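Local coordinates for major pilin backbone protein T-antigen, T13 (Streptococcus pyogenes, PDB 6BBT), which forms the backbone of the cell-surface pilus as its major subunit, the shaft probably being built of many such copies, at residues T98-N103 and G113-V118. Numbering follows the deposited sequence.
Sequences TVSEQN and GKKWTV
Two backbone hydrogen bonds join V99 to W116 as an antiparallel hydrogen-bonded pair. The V99 N to W116 O bond is 2.8 Å long and nearly straight, although the N-H comes in above the carbonyl plane; in return W116 N meets V99 O at 2.9 Å, almost along the C=O axis. T98 CA adds a CA-H...O contact of 3.3 Å to W116 O. Beyond this pair the chains part toward E101 and K114, and a water bridges them, accepting from E101 N (2.9 Å) and lying 2.7 Å from K114 O, to which it can donate. The K114 side chain leads outward to a salt bridge with E139.

Apolar packing gathers on the face of V99 and W116. V99 CG2, anti to its carbonyl carbon, meets V118 CG2 at 3.6 Å, the two valines crossing obliquely. W116 CB lies 4.2 Å from V99 CB, while the indole leads away from 98-103 and meets F150 edge-to-face. On the opposite face, K115 bends at chi2 (-65°) so that its CD and NZ lie alongside S100 CB.

Here the antiparallel pairing of strands 93-101 and 116-123 ends, in a sheet of the Spy0128-like, isopeptide-containing pilin domain, with strand 148-166 packed beneath the buried face.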
loop_
_atom_site.group_PDB
_atom_site.type_symbol
_atom_site.label_atom_id
_atom_site.label_comp_id
_atom_site.label_asym_id
_atom_site.label_seq_id
_atom_site.Cartn_x
_atom_site.Cartn_y
_atom_site.Cartn_z
ATOM N N THR A 98 -3.907 -16.653 18.535
ATOM C CA THR A 98 -4.041 -16.479 17.100
ATOM C C THR A 98 -3.451 -15.112 16.736
ATOM O O THR A 98 -3.738 -14.114 17.401
ATOM C CB THR A 98 -5.507 -16.622 16.668
ATOM O OG1 THR A 98 -6.004 -17.894 17.121
ATOM C CG2 THR A 98 -5.649 -16.534 15.147
ATOM N N VAL A 99 -2.594 -15.088 15.713
ATOM C CA VAL A 99 -1.988 -13.846 15.204
ATOM C C VAL A 99 -2.502 -13.617 13.783
ATOM O O VAL A 99 -2.535 -14.540 12.973
ATOM C CB VAL A 99 -0.448 -13.912 15.238
ATOM C CG1 VAL A 99 0.209 -12.679 14.583
ATOM C CG2 VAL A 99 0.014 -14.051 16.668
ATOM N N SER A 100 -2.938 -12.396 13.504
ATOM C CA SER A 100 -3.405 -12.025 12.174
ATOM C C SER A 100 -2.976 -10.608 11.866
ATOM O O SER A 100 -2.492 -9.894 12.751
ATOM C CB SER A 100 -4.920 -12.129 12.088
ATOM O OG SER A 100 -5.504 -11.308 13.066
ATOM N N GLU A 101 -3.151 -10.232 10.611
ATOM C CA GLU A 101 -2.895 -8.871 10.159
ATOM C C GLU A 101 -4.230 -8.225 9.884
ATOM O O GLU A 101 -5.047 -8.773 9.171
ATOM C CB GLU A 101 -2.083 -8.862 8.871
ATOM C CG GLU A 101 -1.827 -7.467 8.319
ATOM C CD GLU A 101 -0.981 -7.496 7.047
ATOM O OE1 GLU A 101 0.225 -7.752 7.116
ATOM O OE2 GLU A 101 -1.555 -7.269 5.975
ATOM N N GLN A 102 -4.412 -7.037 10.414
ATOM C CA GLN A 102 -5.596 -6.231 10.145
ATOM C C GLN A 102 -5.680 -5.790 8.681
ATOM O O GLN A 102 -4.687 -5.319 8.098
ATOM C CB GLN A 102 -5.521 -5.010 11.057
ATOM C CG GLN A 102 -6.683 -4.059 11.017
ATOM C CD GLN A 102 -6.567 -3.031 12.125
ATOM O OE1 GLN A 102 -5.832 -2.035 12.018
ATOM N NE2 GLN A 102 -7.274 -3.282 13.221
ATOM N N ASN A 103 -6.854 -5.954 8.087
ATOM C CA ASN A 103 -7.136 -5.381 6.788
ATOM C C ASN A 103 -7.619 -3.937 6.961
ATOM O O ASN A 103 -8.779 -3.689 7.298
ATOM C CB ASN A 103 -8.143 -6.227 6.023
ATOM C CG ASN A 103 -8.240 -5.835 4.563
ATOM O OD1 ASN A 103 -8.313 -4.650 4.221
ATOM N ND2 ASN A 103 -8.246 -6.827 3.692
ATOM N N GLY A 113 -4.339 -12.107 4.418
ATOM C CA GLY A 113 -5.395 -12.682 5.250
ATOM C C GLY A 113 -5.041 -13.940 6.052
ATOM O O GLY A 113 -5.921 -14.494 6.736
ATOM N N LYS A 114 -3.787 -14.398 5.997
ATOM C CA LYS A 114 -3.392 -15.612 6.722
ATOM C C LYS A 114 -3.502 -15.507 8.234
ATOM O O LYS A 114 -3.172 -14.479 8.836
ATOM C CB LYS A 114 -1.969 -16.050 6.394
ATOM C CG LYS A 114 -1.873 -17.008 5.225
ATOM C CD LYS A 114 -0.517 -17.700 5.224
ATOM C CE LYS A 114 -0.224 -18.372 3.895
ATOM N NZ LYS A 114 -1.164 -19.493 3.634
ATOM N N LYS A 115 -3.941 -16.612 8.837
ATOM C CA LYS A 115 -4.025 -16.748 10.283
ATOM C C LYS A 115 -2.895 -17.624 10.784
ATOM O O LYS A 115 -2.654 -18.713 10.246
ATOM C CB LYS A 115 -5.340 -17.411 10.680
ATOM C CG LYS A 115 -6.589 -16.772 10.116
ATOM C CD LYS A 115 -6.787 -15.383 10.650
ATOM C CE LYS A 115 -8.143 -14.849 10.224
ATOM N NZ LYS A 115 -8.450 -13.651 11.019
ATOM N N TRP A 116 -2.240 -17.170 11.841
ATOM C CA TRP A 116 -1.140 -17.885 12.437
ATOM C C TRP A 116 -1.527 -18.287 13.846
ATOM O O TRP A 116 -2.301 -17.589 14.509
ATOM C CB TRP A 116 0.088 -16.989 12.463
ATOM C CG TRP A 116 0.613 -16.719 11.110
ATOM C CD1 TRP A 116 0.124 -15.830 10.197
ATOM C CD2 TRP A 116 1.714 -17.377 10.483
ATOM N NE1 TRP A 116 0.870 -15.878 9.045
ATOM C CE2 TRP A 116 1.848 -16.826 9.188
ATOM C CE3 TRP A 116 2.587 -18.396 10.882
ATOM C CZ2 TRP A 116 2.838 -17.245 8.291
ATOM C CZ3 TRP A 116 3.584 -18.798 10.007
ATOM C CH2 TRP A 116 3.702 -18.225 8.720
ATOM N N THR A 117 -0.986 -19.411 14.297
ATOM C CA THR A 117 -1.214 -19.884 15.653
ATOM C C THR A 117 0.109 -19.972 16.379
ATOM O O THR A 117 1.138 -20.297 15.787
ATOM C CB THR A 117 -1.995 -21.223 15.715
ATOM O OG1 THR A 117 -2.249 -21.552 17.090
ATOM C CG2 THR A 117 -1.244 -22.351 15.043
ATOM N N VAL A 118 0.062 -19.646 17.662
ATOM C CA VAL A 118 1.244 -19.473 18.475
ATOM C C VAL A 118 1.046 -20.210 19.804
ATOM O O VAL A 118 0.099 -19.905 20.530
ATOM C CB VAL A 118 1.495 -17.980 18.765
ATOM C CG1 VAL A 118 2.736 -17.797 19.630
ATOM C CG2 VAL A 118 1.654 -17.204 17.465
HETATM O O HOH W 1 -4.067 -11.913 8.453
#